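Local coordinates for putative cytochrome P450 154A1 (Streptomyces coelicolor, PDB 1ODO), which is a putative cytochrome P450, a mainly helical protein that carries a haem group and here also holds 4-phenyl-1H-imidazole in an adjoining pocket, at residues G173-T178 and S392-G397; A288-P293 and S318-N323; L8-T13 and V33-V38; D165-L170 and A189-V194. All coordinates share one frame; numbering follows the deposited sequence.

Contact 1: residues G173-T178 and S392-G397; sequences GVFDTT and SLISNG
Thr-177 and Ser-392 bring the two backbones to a CA-to-CA separation of 5.2 Å, where the chain leaving helix 161-175 runs past the irregular loop 392-397. Ser-392 OG donates to Phe-175 O at 2.7 Å, lying in the carbonyl plane with a C=O...OG angle of 156°. With OG anti to its own backbone N (chi1 -180°) and beside the carbonyl carbon, the same oxygen also accepts from Ile-394 N at 3.1 Å and Ser-395 N at 2.9 Å, forming an ST turn and an ST motif. A small hydroxyl suits this buried place: three bonds grip it, and it ties the carbonyl of Phe-175 to the loop. Thr-177 OG1 accepts from Leu-393 N at 2.9 Å and is also hydrogen-bonded to Pro-12 O. Phe-175, near the end of helix 161-175, lines the 4-phenyl-1H-imidazole pocket of this P450 fold, and the loop packs against its ring. Ile-394 meets that ring at the edge, CG2 lying 3.8 Å from Phe-175 CD2 and the two side chains crossing at about a right angle. Ser-395 OG comes obliquely to within 3.0 Å of Phe-175 CD2, and Trp-81 packs edge-to-face with the same ring. Thr-177 CG2 also rests 4.1 Å from Ile-394 CD1, a methyl group against the end of a branched apolar chain.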
loop_
_atom_site.group_PDB
_atom_site.type_symbol
_atom_site.label_atom_id
_atom_site.label_comp_id
_atom_site.label_asym_id
_atom_site.label_seq_id
_atom_site.Cartn_x
_atom_site.Cartn_y
_atom_site.Cartn_z
ATOM N N GLY A 173 -8.178 -8.662 5.855
ATOM C CA GLY A 173 -8.077 -10.007 5.317
ATOM C C GLY A 173 -7.408 -10.058 3.954
ATOM O O GLY A 173 -6.708 -11.018 3.638
ATOM N N VAL A 174 -7.627 -9.032 3.137
ATOM C CA VAL A 174 -7.031 -8.985 1.804
ATOM C C VAL A 174 -5.504 -9.026 1.878
ATOM O O VAL A 174 -4.849 -9.588 0.995
ATOM C CB VAL A 174 -7.482 -7.721 1.034
ATOM C CG1 VAL A 174 -6.709 -7.597 -0.278
ATOM C CG2 VAL A 174 -8.980 -7.800 0.749
ATOM N N PHE A 175 -4.942 -8.440 2.932
ATOM C CA PHE A 175 -3.492 -8.424 3.103
ATOM C C PHE A 175 -2.966 -9.528 4.020
ATOM O O PHE A 175 -1.757 -9.660 4.209
ATOM C CB PHE A 175 -3.026 -7.063 3.629
ATOM C CG PHE A 175 -3.126 -5.960 2.614
ATOM C CD1 PHE A 175 -4.350 -5.364 2.332
ATOM C CD2 PHE A 175 -1.999 -5.536 1.919
ATOM C CE1 PHE A 175 -4.451 -4.356 1.371
ATOM C CE2 PHE A 175 -2.087 -4.532 0.957
ATOM C CZ PHE A 175 -3.318 -3.941 0.683
ATOM N N ASP A 176 -3.871 -10.320 4.588
ATOM C CA ASP A 176 -3.473 -11.407 5.481
ATOM C C ASP A 176 -3.001 -12.604 4.657
ATOM O O ASP A 176 -3.806 -13.443 4.253
ATOM C CB ASP A 176 -4.653 -11.830 6.353
ATOM C CG ASP A 176 -4.248 -12.798 7.441
ATOM O OD1 ASP A 176 -3.187 -13.443 7.298
ATOM O OD2 ASP A 176 -4.995 -12.915 8.433
ATOM N N THR A 177 -1.698 -12.693 4.423
ATOM C CA THR A 177 -1.151 -13.793 3.641
ATOM C C THR A 177 -0.989 -15.113 4.393
ATOM O O THR A 177 -0.371 -16.047 3.878
ATOM C CB THR A 177 0.199 -13.388 3.002
ATOM O OG1 THR A 177 1.072 -12.871 4.007
ATOM C CG2 THR A 177 -0.020 -12.312 1.934
ATOM N N THR A 178 -1.539 -15.194 5.603
ATOM C CA THR A 178 -1.446 -16.420 6.395
ATOM C C THR A 178 -2.731 -17.241 6.224
ATOM O O THR A 178 -2.812 -18.385 6.665
ATOM C CB THR A 178 -1.242 -16.135 7.911
ATOM O OG1 THR A 178 -2.431 -15.547 8.464
ATOM C CG2 THR A 178 -0.065 -15.182 8.121
ATOM N N SER A 392 2.099 -10.394 7.476
ATOM C CA SER A 392 1.870 -10.272 6.046
ATOM C C SER A 392 3.164 -10.183 5.248
ATOM O O SER A 392 4.128 -9.533 5.663
ATOM C CB SER A 392 1.023 -9.027 5.762
ATOM O OG SER A 392 0.773 -8.879 4.372
ATOM N N LEU A 393 3.170 -10.848 4.099
ATOM C CA LEU A 393 4.324 -10.856 3.215
ATOM C C LEU A 393 4.247 -9.569 2.389
ATOM O O LEU A 393 5.235 -9.119 1.816
ATOM C CB LEU A 393 4.256 -12.080 2.299
ATOM C CG LEU A 393 5.234 -12.194 1.127
ATOM C CD1 LEU A 393 6.668 -12.235 1.641
ATOM C CD2 LEU A 393 4.918 -13.460 0.341
ATOM N N ILE A 394 3.056 -8.975 2.351
ATOM C CA ILE A 394 2.834 -7.744 1.599
ATOM C C ILE A 394 2.896 -6.485 2.469
ATOM O O ILE A 394 3.727 -5.607 2.236
ATOM C CB ILE A 394 1.468 -7.797 0.868
ATOM C CG1 ILE A 394 1.438 -9.008 -0.075
ATOM C CG2 ILE A 394 1.241 -6.508 0.082
ATOM C CD1 ILE A 394 0.117 -9.212 -0.782
ATOM N N SER A 395 2.021 -6.397 3.469
ATOM C CA SER A 395 1.998 -5.233 4.358
ATOM C C SER A 395 3.198 -5.164 5.295
ATOM O O SER A 395 3.612 -6.175 5.859
ATOM C CB SER A 395 0.713 -5.225 5.190
ATOM O OG SER A 395 -0.418 -5.046 4.361
ATOM N N ASN A 396 3.737 -3.957 5.466
ATOM C CA ASN A 396 4.891 -3.730 6.328
ATOM C C ASN A 396 4.552 -2.730 7.440
ATOM O O ASN A 396 4.611 -1.517 7.246
ATOM C CB ASN A 396 6.068 -3.217 5.487
ATOM C CG ASN A 396 7.299 -2.891 6.322
ATOM O OD1 ASN A 396 7.537 -3.497 7.367
ATOM N ND2 ASN A 396 8.104 -1.942 5.843
ATOM N N GLY A 397 4.184 -3.252 8.604
ATOM C CA GLY A 397 3.845 -2.391 9.725
ATOM C C GLY A 397 3.942 -3.149 11.035
ATOM O O GLY A 397 4.252 -4.339 11.042
#

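Contact 2: residues A288-P293 and S318-N323; sequences AVKHLP and SYAAAN. With HEM (protoporphyrin IX containing Fe), chain B.
His-291 and Ser-318 meet with each first torsion setting its group anti to the carbonyl carbon: CG of His-291 (chi1 -58°) and OG of Ser-318 (chi1 -66°). The CB of His-291 starts away from 318-323, yet the ring end comes nearer, and Ser-318 OG approaches ND1 in the ring plane at 2.8 Å; either atom could be the donor. His-291 NE2 is bonded to Glu-20, and Ser-318 OG has a second partner in Ser-42. Lys-290 O faces the first turn of helix 319-322. Ala-320 N reaches it in a long, weak but nearly straight bond of 3.4 Å, and a water donates to it at 2.8 Å while accepting from Ala-321 N at 2.9 Å. Ala-320 is small enough for its CB to lie 3.9 Å from Lys-290 CG. Leu-292 CB approaches Tyr-319 CE1 obliquely at 3.8 Å, and its CG lies 3.7 Å from HEM O1D. Tyr-319 OH donates to HEM O1D at 2.5 Å, the carboxylate oxygen lying in the ring plane at its edge. A tyrosine at the start of a short helix bonding a propionate, with a leucine packed beside it, is part of the haem pocket of this P450 fold.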
loop_
_atom_site.group_PDB
_atom_site.type_symbol
_atom_site.label_atom_id
_atom_site.label_comp_id
_atom_site.label_asym_id
_atom_site.label_seq_id
_atom_site.Cartn_x
_atom_site.Cartn_y
_atom_site.Cartn_z
ATOM N N ALA A 288 5.195 0.632 2.781
ATOM C CA ALA A 288 4.025 -0.134 3.220
ATOM C C ALA A 288 3.748 -1.426 2.454
ATOM O O ALA A 288 3.164 -2.362 3.008
ATOM C CB ALA A 288 2.779 0.762 3.195
ATOM N N VAL A 289 4.148 -1.476 1.185
ATOM C CA VAL A 289 3.939 -2.662 0.356
ATOM C C VAL A 289 5.314 -3.212 -0.028
ATOM O O VAL A 289 6.040 -2.600 -0.810
ATOM C CB VAL A 289 3.140 -2.309 -0.913
ATOM C CG1 VAL A 289 3.014 -3.528 -1.818
ATOM C CG2 VAL A 289 1.762 -1.795 -0.515
ATOM N N LYS A 290 5.664 -4.372 0.517
ATOM C CA LYS A 290 6.962 -4.984 0.235
ATOM C C LYS A 290 7.117 -5.708 -1.096
ATOM O O LYS A 290 8.183 -5.658 -1.710
ATOM C CB LYS A 290 7.326 -5.939 1.377
ATOM C CG LYS A 290 7.412 -5.246 2.735
ATOM C CD LYS A 290 7.587 -6.247 3.872
ATOM C CE LYS A 290 6.314 -7.049 4.102
ATOM N NZ LYS A 290 6.466 -8.030 5.220
ATOM N N HIS A 291 6.064 -6.393 -1.529
ATOM C CA HIS A 291 6.085 -7.137 -2.792
ATOM C C HIS A 291 4.749 -6.888 -3.473
ATOM O O HIS A 291 3.715 -6.809 -2.801
ATOM C CB HIS A 291 6.235 -8.638 -2.523
ATOM C CG HIS A 291 7.460 -9.000 -1.743
ATOM N ND1 HIS A 291 8.712 -9.085 -2.313
ATOM C CD2 HIS A 291 7.621 -9.309 -0.434
ATOM C CE1 HIS A 291 9.592 -9.429 -1.389
ATOM N NE2 HIS A 291 8.955 -9.571 -0.239
ATOM N N LEU A 292 4.759 -6.798 -4.799
ATOM C CA LEU A 292 3.523 -6.549 -5.532
ATOM C C LEU A 292 3.122 -7.634 -6.525
ATOM O O LEU A 292 3.709 -7.760 -7.592
ATOM C CB LEU A 292 3.632 -5.200 -6.266
ATOM C CG LEU A 292 2.372 -4.457 -6.745
ATOM C CD1 LEU A 292 1.678 -5.221 -7.871
ATOM C CD2 LEU A 292 1.432 -4.261 -5.564
ATOM N N PRO A 293 2.123 -8.451 -6.171
ATOM C CA PRO A 293 1.671 -9.506 -7.085
ATOM C C PRO A 293 0.644 -8.861 -8.027
ATOM O O PRO A 293 -0.226 -8.127 -7.567
ATOM C CB PRO A 293 1.038 -10.523 -6.145
ATOM C CG PRO A 293 0.457 -9.663 -5.078
ATOM C CD PRO A 293 1.518 -8.610 -4.835
ATOM N N SER A 318 9.655 -6.648 -6.014
ATOM C CA SER A 318 10.023 -6.614 -4.596
ATOM C C SER A 318 10.580 -5.230 -4.260
ATOM O O SER A 318 11.789 -5.032 -4.130
ATOM C CB SER A 318 11.049 -7.715 -4.306
ATOM O OG SER A 318 10.456 -8.996 -4.479
ATOM N N TYR A 319 9.659 -4.282 -4.117
ATOM C CA TYR A 319 9.964 -2.889 -3.812
ATOM C C TYR A 319 10.776 -2.563 -2.569
ATOM O O TYR A 319 11.696 -1.741 -2.627
ATOM C CB TYR A 319 8.653 -2.105 -3.777
ATOM C CG TYR A 319 7.944 -2.072 -5.112
ATOM C CD1 TYR A 319 6.557 -2.169 -5.187
ATOM C CD2 TYR A 319 8.659 -1.907 -6.298
ATOM C CE1 TYR A 319 5.895 -2.098 -6.413
ATOM C CE2 TYR A 319 8.007 -1.832 -7.530
ATOM C CZ TYR A 319 6.625 -1.927 -7.575
ATOM O OH TYR A 319 5.973 -1.847 -8.786
ATOM N N ALA A 320 10.429 -3.182 -1.444
ATOM C CA ALA A 320 11.143 -2.932 -0.197
ATOM C C ALA A 320 12.621 -3.277 -0.325
ATOM O O ALA A 320 13.480 -2.487 0.070
ATOM C CB ALA A 320 10.511 -3.729 0.941
ATOM N N ALA A 321 12.913 -4.447 -0.885
ATOM C CA ALA A 321 14.299 -4.884 -1.059
ATOM C C ALA A 321 15.019 -3.993 -2.066
ATOM O O ALA A 321 16.198 -3.671 -1.893
ATOM C CB ALA A 321 14.336 -6.336 -1.526
ATOM N N ALA A 322 14.304 -3.595 -3.115
ATOM C CA ALA A 322 14.872 -2.742 -4.152
ATOM C C ALA A 322 15.217 -1.353 -3.619
ATOM O O ALA A 322 16.226 -0.763 -4.015
ATOM C CB ALA A 322 13.898 -2.623 -5.324
ATOM N N ASN A 323 14.384 -0.832 -2.722
ATOM C CA ASN A 323 14.627 0.492 -2.155
ATOM C C ASN A 323 15.929 0.536 -1.361
ATOM O O ASN A 323 16.457 1.612 -1.091
ATOM C CB ASN A 323 13.480 0.913 -1.235
ATOM C CG ASN A 323 12.240 1.356 -1.995
ATOM O OD1 ASN A 323 12.262 1.525 -3.216
ATOM N ND2 ASN A 323 11.149 1.567 -1.262
HETATM C CHA HEM B . -1.330 1.018 -6.929
HETATM C CHB HEM B . -4.710 3.814 -4.943
HETATM C CHC HEM B . -1.914 4.446 -1.057
HETATM C CHD HEM B . 1.437 1.635 -3.044
HETATM C C1A HEM B . -2.493 1.728 -6.758
HETATM C C2A HEM B . -3.602 1.806 -7.704
HETATM C C3A HEM B . -4.546 2.580 -7.149
HETATM C C4A HEM B . -4.060 3.015 -5.848
HETATM C CMA HEM B . -5.915 2.964 -7.738
HETATM C CAA HEM B . -3.628 1.100 -9.076
HETATM C CBA HEM B . -2.900 1.944 -10.138
HETATM C CGA HEM B . -2.849 1.338 -11.540
HETATM O O1A HEM B . -2.729 0.063 -11.592
HETATM O O2A HEM B . -2.915 2.094 -12.507
HETATM C C1B HEM B . -4.258 4.224 -3.717
HETATM C C2B HEM B . -5.012 5.067 -2.805
HETATM C C3B HEM B . -4.228 5.250 -1.705
HETATM C C4B HEM B . -2.994 4.529 -1.925
HETATM C CMB HEM B . -6.427 5.616 -3.082
HETATM C CAB HEM B . -4.527 6.056 -0.425
HETATM C CBB HEM B . -4.669 7.570 -0.646
HETATM C C1C HEM B . -0.743 3.733 -1.271
HETATM C C2C HEM B . 0.369 3.668 -0.309
HETATM C C3C HEM B . 1.311 2.873 -0.864
HETATM C C4C HEM B . 0.799 2.455 -2.153
HETATM C CMC HEM B . 0.360 4.405 1.067
HETATM C CAC HEM B . 2.696 2.415 -0.335
HETATM C CBC HEM B . 3.605 3.495 0.262
HETATM C C1D HEM B . 0.992 1.212 -4.265
HETATM C C2D HEM B . 1.702 0.328 -5.161
HETATM C C3D HEM B . 0.922 0.144 -6.252
HETATM C C4D HEM B . -0.274 0.928 -6.044
HETATM C CMD HEM B . 3.088 -0.282 -4.870
HETATM C CAD HEM B . 1.248 -0.754 -7.456
HETATM C CBD HEM B . 2.364 -0.306 -8.406
HETATM C CGD HEM B . 2.515 -1.395 -9.447
HETATM O O1D HEM B . 3.528 -2.104 -9.423
HETATM O O2D HEM B . 1.562 -1.534 -10.249
HETATM N NA HEM B . -2.798 2.478 -5.647
HETATM N NB HEM B . -3.028 3.901 -3.152
HETATM N NC HEM B . -0.451 2.990 -2.388
HETATM N ND HEM B . -0.234 1.574 -4.816
HETATM FE FE HEM B . -1.610 2.737 -4.013
HETATM O O HOH W 1 10.801 -6.490 -1.026
#

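Contact 3: residues L8-T13 and V33-V38; sequences LVLDPT and VDVLGV
Asp-34 O is gripped by two donors: Leu-10 N donates to it at 3.1 Å, in the carbonyl plane, and a water lies 2.8 Å away. That water also accepts from Leu-36 N and sits 2.7 Å from Leu-10 O, bridging the two chains where they diverge. One step back, Asp-34 N donates to Leu-8 O at 2.8 Å, from above the carbonyl plane. These bonds make strands 8-9 and 30-35 parallel neighbours, the strands of a beta-alpha-beta crossover through helix 17-25, with 8-9 at the margin of the mixed sheet. Leu-8 and Val-33 share the face turned to that helix, CB of Leu-8 lying 4.0 Å from Val-33 CG1. Leu-10 CD1 lies obliquely against CG2 of both Val-33 and Val-35, a flexible chain between beta-branched ones. On the other face Val-9 and Asp-34 lie side by side. Asp-34 CG is anti to the backbone N (chi1 176°). Its OD2 accepts from Gly-37 N at 2.9 Å, an Asx motif, while OD1 is held by Gln-39. Gly-37 suits the type I' turn, since at its backbone angles a CB would be jammed against the carbonyl O of Leu-36. Beyond the bridges the side chains of Pro-12 and Leu-36 slide past each other in opposite directions. The pairing therefore rests on main-chain bonds and a water, while apolar side chains pack on the face turned to helix 17-25 and a carboxylate steadies the turn.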
loop_
_atom_site.group_PDB
_atom_site.type_symbol
_atom_site.label_atom_id
_atom_site.label_comp_id
_atom_site.label_asym_id
_atom_site.label_seq_id
_atom_site.Cartn_x
_atom_site.Cartn_y
_atom_site.Cartn_z
ATOM N N LEU A 8 12.911 -20.050 -3.784
ATOM C CA LEU A 8 13.064 -19.551 -2.421
ATOM C C LEU A 8 11.657 -19.259 -1.916
ATOM O O LEU A 8 10.944 -18.443 -2.498
ATOM C CB LEU A 8 13.887 -18.262 -2.409
ATOM C CG LEU A 8 13.996 -17.571 -1.047
ATOM C CD1 LEU A 8 14.769 -18.454 -0.080
ATOM C CD2 LEU A 8 14.688 -16.231 -1.208
ATOM N N VAL A 9 11.257 -19.915 -0.833
ATOM C CA VAL A 9 9.923 -19.702 -0.287
ATOM C C VAL A 9 9.828 -18.479 0.617
ATOM O O VAL A 9 10.454 -18.422 1.671
ATOM C CB VAL A 9 9.447 -20.941 0.500
ATOM C CG1 VAL A 9 8.011 -20.738 0.970
ATOM C CG2 VAL A 9 9.548 -22.178 -0.375
ATOM N N LEU A 10 9.039 -17.496 0.194
ATOM C CA LEU A 10 8.867 -16.277 0.975
ATOM C C LEU A 10 7.924 -16.553 2.146
ATOM O O LEU A 10 6.862 -17.145 1.973
ATOM C CB LEU A 10 8.316 -15.157 0.088
ATOM C CG LEU A 10 9.173 -14.837 -1.144
ATOM C CD1 LEU A 10 8.591 -13.637 -1.873
ATOM C CD2 LEU A 10 10.611 -14.553 -0.718
ATOM N N ASP A 11 8.336 -16.126 3.335
ATOM C CA ASP A 11 7.574 -16.306 4.568
ATOM C C ASP A 11 6.215 -15.594 4.552
ATOM O O ASP A 11 6.148 -14.367 4.558
ATOM C CB ASP A 11 8.440 -15.816 5.737
ATOM C CG ASP A 11 7.760 -15.950 7.083
ATOM O OD1 ASP A 11 6.732 -16.647 7.191
ATOM O OD2 ASP A 11 8.279 -15.350 8.047
ATOM N N PRO A 12 5.112 -16.365 4.544
ATOM C CA PRO A 12 3.758 -15.793 4.526
ATOM C C PRO A 12 3.425 -14.953 5.759
ATOM O O PRO A 12 2.503 -14.141 5.723
ATOM C CB PRO A 12 2.853 -17.027 4.436
ATOM C CG PRO A 12 3.728 -18.073 3.812
ATOM C CD PRO A 12 5.056 -17.837 4.485
ATOM N N THR A 13 4.162 -15.152 6.847
ATOM C CA THR A 13 3.915 -14.397 8.079
ATOM C C THR A 13 4.705 -13.093 8.171
ATOM O O THR A 13 4.500 -12.310 9.100
ATOM C CB THR A 13 4.242 -15.240 9.331
ATOM O OG1 THR A 13 5.660 -15.411 9.443
ATOM C CG2 THR A 13 3.583 -16.607 9.232
ATOM N N VAL A 33 11.235 -17.304 -6.830
ATOM C CA VAL A 33 10.707 -17.532 -5.490
ATOM C C VAL A 33 9.322 -18.169 -5.498
ATOM O O VAL A 33 8.689 -18.313 -6.545
ATOM C CB VAL A 33 10.605 -16.202 -4.690
ATOM C CG1 VAL A 33 11.969 -15.515 -4.616
ATOM C CG2 VAL A 33 9.582 -15.276 -5.352
ATOM N N ASP A 34 8.863 -18.550 -4.312
ATOM C CA ASP A 34 7.555 -19.162 -4.162
ATOM C C ASP A 34 6.715 -18.226 -3.302
ATOM O O ASP A 34 7.111 -17.863 -2.193
ATOM C CB ASP A 34 7.667 -20.525 -3.476
ATOM C CG ASP A 34 6.316 -21.155 -3.217
ATOM O OD1 ASP A 34 5.983 -22.151 -3.892
ATOM O OD2 ASP A 34 5.581 -20.641 -2.346
ATOM N N VAL A 35 5.566 -17.820 -3.828
ATOM C CA VAL A 35 4.662 -16.923 -3.111
ATOM C C VAL A 35 3.372 -17.699 -2.875
ATOM O O VAL A 35 2.502 -17.760 -3.743
ATOM C CB VAL A 35 4.360 -15.654 -3.940
ATOM C CG1 VAL A 35 3.444 -14.713 -3.155
ATOM C CG2 VAL A 35 5.658 -14.954 -4.298
ATOM N N LEU A 36 3.272 -18.314 -1.701
ATOM C CA LEU A 36 2.100 -19.098 -1.332
ATOM C C LEU A 36 1.726 -20.155 -2.376
ATOM O O LEU A 36 0.551 -20.339 -2.700
ATOM C CB LEU A 36 0.907 -18.173 -1.051
ATOM C CG LEU A 36 0.911 -17.518 0.339
ATOM C CD1 LEU A 36 2.025 -16.482 0.438
ATOM C CD2 LEU A 36 -0.438 -16.863 0.598
ATOM N N GLY A 37 2.731 -20.849 -2.905
ATOM C CA GLY A 37 2.460 -21.878 -3.896
ATOM C C GLY A 37 2.653 -21.499 -5.353
ATOM O O GLY A 37 2.656 -22.372 -6.221
ATOM N N VAL A 38 2.788 -20.208 -5.635
ATOM C CA VAL A 38 2.984 -19.754 -7.011
ATOM C C VAL A 38 4.435 -19.309 -7.161
ATOM O O VAL A 38 4.915 -18.488 -6.380
ATOM C CB VAL A 38 2.050 -18.567 -7.363
ATOM C CG1 VAL A 38 2.493 -17.918 -8.671
ATOM C CG2 VAL A 38 0.609 -19.063 -7.490
HETATM O O HOH W 2 5.481 -18.410 0.079
#

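Contact 4: residues D165-L170 and A189-V194; sequences DGFRAL and ARLYEV
Leu-170 and Leu-191 have the nearest CA atoms of two nearly antiparallel helix segments, whose axes pass 9.8 Å apart at 160° between their N-to-C directions. They belong to helices 161-175 and 181-204, which by their order and position correspond to the F and G helices of the cytochrome P450 fold, the pair that lies over the ligand pocket. No hydrogen bond links the segments, and apolar side chains carry the contact. Leu-170 has the largest share: with CG anti to its carbonyl carbon (chi1 -57°), its branches spread over the opposite helix. CD1 rests 3.6 Å from Arg-190 O and CD2 3.7 Å from Arg-190 CB, a right-angle crossing against the aliphatic base of an arginine whose charged end leads off. Next to it, Leu-191 CD1 meets the Phe-167 ring at its edge, in plane, 4.0 Å from CD2. A flat phenyl suits this place, a buried one where helix 229-244 also packs on it through Ile-240. Val-194 CG2, between its backbone N and carbonyl carbon in the crowded position, packs 3.6 Å from Phe-167 CE2 and, the two side chains meeting tip to tip, 3.6 Å from Leu-170 CD1.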
loop_
_atom_site.group_PDB
_atom_site.type_symbol
_atom_site.label_atom_id
_atom_site.label_comp_id
_atom_site.label_asym_id
_atom_site.label_seq_id
_atom_site.Cartn_x
_atom_site.Cartn_y
_atom_site.Cartn_z
ATOM N N ASP A 165 -17.297 0.933 9.245
ATOM C CA ASP A 165 -16.665 -0.095 10.067
ATOM C C ASP A 165 -16.658 -1.468 9.402
ATOM O O ASP A 165 -15.709 -2.237 9.559
ATOM C CB ASP A 165 -17.354 -0.198 11.432
ATOM C CG ASP A 165 -17.069 0.995 12.324
ATOM O OD1 ASP A 165 -15.885 1.382 12.442
ATOM O OD2 ASP A 165 -18.025 1.543 12.914
ATOM N N GLY A 166 -17.717 -1.763 8.658
ATOM C CA GLY A 166 -17.832 -3.042 7.979
ATOM C C GLY A 166 -16.699 -3.477 7.064
ATOM O O GLY A 166 -16.495 -4.673 6.868
ATOM N N PHE A 167 -15.959 -2.527 6.501
ATOM C CA PHE A 167 -14.858 -2.872 5.607
ATOM C C PHE A 167 -13.542 -3.183 6.315
ATOM O O PHE A 167 -12.703 -3.897 5.778
ATOM C CB PHE A 167 -14.609 -1.737 4.604
ATOM C CG PHE A 167 -15.734 -1.521 3.632
ATOM C CD1 PHE A 167 -16.670 -0.514 3.841
ATOM C CD2 PHE A 167 -15.869 -2.342 2.518
ATOM C CE1 PHE A 167 -17.731 -0.328 2.952
ATOM C CE2 PHE A 167 -16.929 -2.167 1.621
ATOM C CZ PHE A 167 -17.860 -1.158 1.841
ATOM N N ARG A 168 -13.370 -2.649 7.519
ATOM C CA ARG A 168 -12.149 -2.854 8.294
ATOM C C ARG A 168 -11.541 -4.255 8.375
ATOM O O ARG A 168 -10.413 -4.471 7.921
ATOM C CB ARG A 168 -12.349 -2.294 9.703
ATOM C CG ARG A 168 -12.600 -0.794 9.708
ATOM C CD ARG A 168 -12.990 -0.297 11.081
ATOM N NE ARG A 168 -11.938 -0.510 12.068
ATOM C CZ ARG A 168 -12.080 -0.253 13.365
ATOM N NH1 ARG A 168 -13.233 0.220 13.823
ATOM N NH2 ARG A 168 -11.071 -0.458 14.203
ATOM N N ALA A 169 -12.267 -5.204 8.956
ATOM C CA ALA A 169 -11.752 -6.566 9.078
ATOM C C ALA A 169 -11.558 -7.257 7.733
ATOM O O ALA A 169 -10.669 -8.098 7.576
ATOM C CB ALA A 169 -12.686 -7.400 9.957
ATOM N N LEU A 170 -12.392 -6.897 6.765
ATOM C CA LEU A 170 -12.318 -7.488 5.435
ATOM C C LEU A 170 -11.117 -7.007 4.628
ATOM O O LEU A 170 -10.476 -7.794 3.927
ATOM C CB LEU A 170 -13.623 -7.210 4.688
ATOM C CG LEU A 170 -14.856 -7.739 5.432
ATOM C CD1 LEU A 170 -16.115 -7.440 4.635
ATOM C CD2 LEU A 170 -14.713 -9.242 5.654
ATOM N N ALA A 189 -15.601 -13.228 -0.309
ATOM C CA ALA A 189 -17.050 -13.262 -0.474
ATOM C C ALA A 189 -17.722 -12.222 0.423
ATOM O O ALA A 189 -18.649 -11.527 0.002
ATOM C CB ALA A 189 -17.586 -14.656 -0.160
ATOM N N ARG A 190 -17.250 -12.117 1.660
ATOM C CA ARG A 190 -17.810 -11.158 2.604
ATOM C C ARG A 190 -17.572 -9.733 2.127
ATOM O O ARG A 190 -18.420 -8.859 2.301
ATOM C CB ARG A 190 -17.183 -11.358 3.985
ATOM C CG ARG A 190 -17.644 -12.636 4.668
ATOM C CD ARG A 190 -16.684 -13.064 5.766
ATOM N NE ARG A 190 -17.018 -14.400 6.257
ATOM C CZ ARG A 190 -16.135 -15.251 6.762
ATOM N NH1 ARG A 190 -14.853 -14.909 6.844
ATOM N NH2 ARG A 190 -16.533 -16.444 7.185
ATOM N N LEU A 191 -16.412 -9.504 1.521
ATOM C CA LEU A 191 -16.068 -8.181 1.021
ATOM C C LEU A 191 -16.972 -7.775 -0.143
ATOM O O LEU A 191 -17.458 -6.642 -0.195
ATOM C CB LEU A 191 -14.595 -8.154 0.599
ATOM C CG LEU A 191 -14.010 -6.855 0.031
ATOM C CD1 LEU A 191 -14.327 -5.674 0.935
ATOM C CD2 LEU A 191 -12.503 -7.024 -0.120
ATOM N N TYR A 192 -17.202 -8.691 -1.077
ATOM C CA TYR A 192 -18.059 -8.380 -2.217
ATOM C C TYR A 192 -19.472 -8.108 -1.728
ATOM O O TYR A 192 -20.202 -7.313 -2.319
ATOM C CB TYR A 192 -18.066 -9.530 -3.228
ATOM C CG TYR A 192 -16.933 -9.448 -4.227
ATOM C CD1 TYR A 192 -16.010 -10.485 -4.353
ATOM C CD2 TYR A 192 -16.786 -8.330 -5.049
ATOM C CE1 TYR A 192 -14.966 -10.410 -5.276
ATOM C CE2 TYR A 192 -15.747 -8.243 -5.972
ATOM C CZ TYR A 192 -14.842 -9.286 -6.080
ATOM O OH TYR A 192 -13.819 -9.208 -6.994
ATOM N N GLU A 193 -19.849 -8.766 -0.638
ATOM C CA GLU A 193 -21.175 -8.585 -0.075
ATOM C C GLU A 193 -21.354 -7.151 0.423
ATOM O O GLU A 193 -22.330 -6.490 0.065
ATOM C CB GLU A 193 -21.402 -9.582 1.062
ATOM C CG GLU A 193 -22.761 -9.479 1.728
ATOM C CD GLU A 193 -23.019 -10.635 2.675
ATOM O OE1 GLU A 193 -22.205 -10.845 3.601
ATOM O OE2 GLU A 193 -24.037 -11.336 2.489
ATOM N N VAL A 194 -20.422 -6.656 1.235
ATOM C CA VAL A 194 -20.552 -5.288 1.732
ATOM C C VAL A 194 -20.373 -4.276 0.603
ATOM O O VAL A 194 -20.880 -3.159 0.682
ATOM C CB VAL A 194 -19.550 -4.969 2.880
ATOM C CG1 VAL A 194 -19.994 -5.672 4.156
ATOM C CG2 VAL A 194 -18.145 -5.397 2.500
#

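How the contacts relate
Along the chain contact 3 closes first; contacts 4 and 1 then alternate their segments, sharing helix 161-175, and contact 2 falls between the two segments of contact 1. Contact 1 is the hub: its centre lies about 12 Å from that of contact 2, 13 Å from contact 3 and 16 Å from contact 4, and it touches all three. Lys-290 joins it to contact 2, Leu-36 of contact 3 packs on Thr-177, and Val-174 packs on Leu-191 of contact 4. Contacts 2 and 3 reach the same mixed sheet; contact 4 lies about 26 Å from each, centre to centre. Through contact 1 the end of helix 161-175 is joined to the chain that leads into strand 292-297 beside the haem.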